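Local coordinates for alginate biosynthesis protein AlgX (Pseudomonas aeruginosa, PDB 4KNC) that takes part in O-acetylating the exopolysaccharide alginate and protects the polymer from degradation on its way through the periplasm, at residues L109-K112 with N113-T117; F229-G233 with N234-A238. All coordinates share one frame; numbering follows the deposited sequence.

Contact 1: L109-K112 with N113-T117; sequences LAKK and NYLAT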
loop_
_atom_site.group_PDB
_atom_site.type_symbol
_atom_site.label_atom_id
_atom_site.label_comp_id
_atom_site.label_asym_id
_atom_site.label_seq_id
_atom_site.Cartn_x
_atom_site.Cartn_y
_atom_site.Cartn_z
ATOM N N LEU A 109 2.666 -21.658 15.084
ATOM C CA LEU A 109 1.310 -21.339 14.655
ATOM C C LEU A 109 1.300 -20.111 13.752
ATOM O O LEU A 109 0.611 -20.087 12.723
ATOM C CB LEU A 109 0.411 -21.095 15.857
ATOM C CG LEU A 109 -1.032 -20.783 15.490
ATOM C CD1 LEU A 109 -1.588 -21.958 14.697
ATOM C CD2 LEU A 109 -1.847 -20.504 16.736
ATOM N N ALA A 110 2.065 -19.094 14.150
ATOM C CA ALA A 110 2.198 -17.876 13.361
ATOM C C ALA A 110 2.762 -18.185 11.977
ATOM O O ALA A 110 2.231 -17.732 10.967
ATOM C CB ALA A 110 3.093 -16.848 14.090
ATOM N N LYS A 111 3.838 -18.963 11.937
ATOM C CA LYS A 111 4.502 -19.306 10.677
ATOM C C LYS A 111 3.584 -20.095 9.744
ATOM O O LYS A 111 3.525 -19.844 8.539
ATOM C CB LYS A 111 5.780 -20.101 10.958
ATOM C CG LYS A 111 6.414 -20.720 9.704
ATOM C CD LYS A 111 7.653 -21.516 10.056
ATOM C CE LYS A 111 8.207 -22.226 8.817
ATOM N NZ LYS A 111 9.503 -22.891 9.120
ATOM N N LYS A 112 2.868 -21.046 10.325
ATOM C CA LYS A 112 1.909 -21.865 9.597
ATOM C C LYS A 112 0.818 -20.975 8.981
ATOM O O LYS A 112 0.501 -21.070 7.796
ATOM C CB LYS A 112 1.285 -22.867 10.583
ATOM C CG LYS A 112 0.425 -23.926 9.961
ATOM C CD LYS A 112 -0.520 -24.553 10.977
ATOM C CE LYS A 112 0.223 -25.282 12.074
ATOM N NZ LYS A 112 -0.689 -25.574 13.221
ATOM N N ASN A 113 0.249 -20.091 9.795
ATOM C CA ASN A 113 -0.804 -19.207 9.297
ATOM C C ASN A 113 -0.322 -18.227 8.220
ATOM O O ASN A 113 -0.999 -17.998 7.209
ATOM C CB ASN A 113 -1.491 -18.501 10.464
ATOM C CG ASN A 113 -2.374 -19.444 11.248
ATOM O OD1 ASN A 113 -2.825 -20.460 10.715
ATOM N ND2 ASN A 113 -2.612 -19.130 12.509
ATOM N N TYR A 114 0.870 -17.678 8.431
ATOM C CA TYR A 114 1.515 -16.838 7.433
ATOM C C TYR A 114 1.675 -17.583 6.097
ATOM O O TYR A 114 1.263 -17.086 5.035
ATOM C CB TYR A 114 2.871 -16.358 7.960
ATOM C CG TYR A 114 3.610 -15.455 6.995
ATOM C CD1 TYR A 114 4.478 -15.980 6.046
ATOM C CD2 TYR A 114 3.431 -14.074 7.031
ATOM C CE1 TYR A 114 5.162 -15.155 5.149
ATOM C CE2 TYR A 114 4.108 -13.234 6.140
ATOM C CZ TYR A 114 4.974 -13.785 5.203
ATOM O OH TYR A 114 5.638 -12.971 4.317
ATOM N N LEU A 115 2.250 -18.787 6.146
ATOM C CA LEU A 115 2.484 -19.559 4.913
ATOM C C LEU A 115 1.185 -19.885 4.180
ATOM O O LEU A 115 1.117 -19.808 2.937
ATOM C CB LEU A 115 3.247 -20.847 5.223
ATOM C CG LEU A 115 4.722 -20.626 5.554
ATOM C CD1 LEU A 115 5.322 -21.902 6.091
ATOM C CD2 LEU A 115 5.477 -20.140 4.314
ATOM N N ALA A 116 0.155 -20.233 4.957
ATOM C CA ALA A 116 -1.183 -20.439 4.401
ATOM C C ALA A 116 -1.679 -19.192 3.657
ATOM O O ALA A 116 -2.281 -19.291 2.579
ATOM C CB ALA A 116 -2.169 -20.840 5.512
ATOM N N THR A 117 -1.414 -18.017 4.234
ATOM C CA THR A 117 -1.807 -16.755 3.601
ATOM C C THR A 117 -1.074 -16.490 2.286
ATOM O O THR A 117 -1.674 -16.068 1.287
ATOM C CB THR A 117 -1.585 -15.569 4.581
ATOM O OG1 THR A 117 -2.437 -15.740 5.715
ATOM C CG2 THR A 117 -1.889 -14.231 3.923
#
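Helix 107-123 of the SGNH hydrolase-like domain brings Leu109 against Asn113 and Lys111 against Leu115, each pair one turn apart. Four successive i to i+4 backbone bonds carry the turn, from Asn113 N to Leu109 O (3.0 Å) through to Ala116 N to Lys112 O (3.0 Å), all close to straight. Beside the first of them the Asn113 amide crosses the end of Leu109, with ND2 3.7 Å from the methyl CD1. ND2 also lies 3.4 Å from Leu109 O, but the angle is too poor for a hydrogen bond. ND2 instead donates to Thr55 O: the amide supplies an N-H for that backbone carbonyl while its CB and CG stay against the helix.

Lys111 and Leu115 run side by side and point the same way. With CG trans to the backbone N (chi1 170°) and the rest of the chain extended, Lys111 lays its methylenes along the leucine, CG and CE each 4.0 Å from Leu115 CD1, and carries the ammonium beyond it. Leu115 CG sits 3.3 Å from Lys111 O, and the leucine also touches Asp130 and Ser132.

Ala110 and Tyr114 are buried on the side facing helix 89-93. The small Ala110 touches Leu91 of that helix, whereas a trans chi1 (-179°) leads the Tyr114 ring away from the preceding turn. This ring meets Phe135 edge-to-face, and its OH bonds to Tyr85 O at the end of strand 80-85, tying the helix to the parallel sheet. On the next turn, Thr117 N bonds to Asn113 O at 3.0 Å.

Contact 2: F229-G233 with N234-A238; sequences FGDGG and NPQIA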
loop_
_atom_site.group_PDB
_atom_site.type_symbol
_atom_site.label_atom_id
_atom_site.label_comp_id
_atom_site.label_asym_id
_atom_site.label_seq_id
_atom_site.Cartn_x
_atom_site.Cartn_y
_atom_site.Cartn_z
ATOM N N PHE A 229 17.969 -2.913 -24.479
ATOM C CA PHE A 229 16.931 -2.406 -25.389
ATOM C C PHE A 229 15.683 -3.275 -25.607
ATOM O O PHE A 229 14.836 -2.957 -26.454
ATOM C CB PHE A 229 17.565 -1.995 -26.715
ATOM C CG PHE A 229 18.486 -0.823 -26.577
ATOM C CD1 PHE A 229 19.827 -1.009 -26.279
ATOM C CD2 PHE A 229 17.997 0.468 -26.683
ATOM C CE1 PHE A 229 20.669 0.066 -26.131
ATOM C CE2 PHE A 229 18.832 1.548 -26.535
ATOM C CZ PHE A 229 20.171 1.345 -26.256
ATOM N N GLY A 230 15.562 -4.348 -24.829
ATOM C CA GLY A 230 14.338 -5.131 -24.796
ATOM C C GLY A 230 13.176 -4.226 -24.436
ATOM O O GLY A 230 13.337 -3.298 -23.634
ATOM N N ASP A 231 12.015 -4.471 -25.044
ATOM C CA ASP A 231 10.847 -3.604 -24.861
ATOM C C ASP A 231 11.175 -2.133 -25.133
ATOM O O ASP A 231 10.630 -1.239 -24.488
ATOM C CB ASP A 231 10.247 -3.761 -23.454
ATOM C CG ASP A 231 9.605 -5.125 -23.238
ATOM O OD1 ASP A 231 9.282 -5.797 -24.244
ATOM O OD2 ASP A 231 9.414 -5.522 -22.065
ATOM N N GLY A 232 12.080 -1.889 -26.079
ATOM C CA GLY A 232 12.413 -0.528 -26.457
ATOM C C GLY A 232 13.239 0.225 -25.429
ATOM O O GLY A 232 13.453 1.422 -25.569
ATOM N N GLY A 233 13.702 -0.465 -24.390
ATOM C CA GLY A 233 14.600 0.157 -23.429
ATOM C C GLY A 233 13.959 0.823 -22.214
ATOM O O GLY A 233 14.644 1.100 -21.219
ATOM N N ASN A 234 12.656 1.083 -22.271
ATOM C CA ASN A 234 11.980 1.701 -21.125
ATOM C C ASN A 234 11.911 0.762 -19.910
ATOM O O ASN A 234 11.853 -0.451 -20.081
ATOM C CB ASN A 234 10.571 2.157 -21.516
ATOM C CG ASN A 234 10.576 3.317 -22.504
ATOM O OD1 ASN A 234 11.556 3.546 -23.220
ATOM N ND2 ASN A 234 9.471 4.055 -22.546
ATOM N N PRO A 235 11.927 1.324 -18.682
ATOM C CA PRO A 235 11.675 0.542 -17.461
ATOM C C PRO A 235 10.294 -0.097 -17.487
ATOM O O PRO A 235 9.345 0.514 -17.971
ATOM C CB PRO A 235 11.755 1.593 -16.343
ATOM C CG PRO A 235 12.698 2.618 -16.890
ATOM C CD PRO A 235 12.334 2.703 -18.364
ATOM N N GLN A 236 10.187 -1.312 -16.960
ATOM C CA GLN A 236 8.996 -2.133 -17.154
ATOM C C GLN A 236 8.464 -2.679 -15.835
ATOM O O GLN A 236 7.497 -3.448 -15.824
ATOM C CB GLN A 236 9.335 -3.299 -18.089
ATOM C CG GLN A 236 9.722 -2.858 -19.494
ATOM C CD GLN A 236 8.583 -2.144 -20.191
ATOM O OE1 GLN A 236 7.414 -2.440 -19.941
ATOM N NE2 GLN A 236 8.915 -1.188 -21.053
ATOM N N ILE A 237 9.113 -2.297 -14.733
ATOM C CA ILE A 237 8.741 -2.762 -13.394
ATOM C C ILE A 237 8.523 -1.573 -12.452
ATOM O O ILE A 237 9.371 -0.692 -12.357
ATOM C CB ILE A 237 9.815 -3.691 -12.781
ATOM C CG1 ILE A 237 10.152 -4.841 -13.743
ATOM C CG2 ILE A 237 9.330 -4.226 -11.437
ATOM C CD1 ILE A 237 11.107 -5.881 -13.156
ATOM N N ALA A 238 7.382 -1.559 -11.771
ATOM C CA ALA A 238 7.014 -0.470 -10.877
ATOM C C ALA A 238 6.784 -1.009 -9.486
ATOM O O ALA A 238 6.278 -2.115 -9.314
ATOM C CB ALA A 238 5.758 0.222 -11.377
#
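The side-chain amide of Gln236 has Asp231 CB over one face, 3.8 Å from NE2, and Asn234 O beyond its NE2 end, a little out of the amide plane. The carboxylate of Asp231 is turned 72° against this amide, and Asp231 OD2 lies 3.7 Å from Gln236 CG. The glutamine chain bends at chi2 (-63°), folding its amide back toward the loop, where NE2 reaches Asn234 O at 3.2 Å. That bond is far from linear, and the donor stands above the carbonyl plane, 66° out of it. At the other end of the amide, OE1 is bonded to Lys292 NZ, so both polar ends of this buried side chain have partners; a glutamine offers the donor and acceptor needed. Asp231 also touches Lys292.

These residues lie where a glycine-rich surface loop leads into strand 237-240 of the parallel sheet in the SGNH hydrolase-like domain. The loop coils tightly, with Gly233 N bonded to Gly230 O at 3.0 Å. Gly232 and Gly233 have positive phi, and a side chain at Gly233 would run into the carbonyl oxygen of Gly232, which is why glycine fits here. Beyond the turn, Asn234 extends the chain at the exposed surface, its OD1 3.7 Å from Gly232 O. Pro235 suits the extended backbone that follows, its ring resting on Leu264 and Asp262. Gln236 and Ala238 pair through their backbones with strand 293-298, and Ile237 with Leu264 on the other neighbouring strand.

How the contacts relate
Both contacts belong to the SGNH hydrolase-like domain, with contact 1 complete along the chain before contact 2 begins. Their centres are 36 Å apart and their nearest atoms about 17 Å apart, so they do not touch. The parallel sheet relates them: helix 107-123 of contact 1 is tied to its outermost strand 80-85, whereas contact 2 feeds strand 237-240, which lies between strands 293-298 and 263-265. One is a helix joined to an edge strand through Tyr85, the other a loop leading into an inner strand. Both lie away from Asp148, His150 and Ser243, the inferred active-site residues.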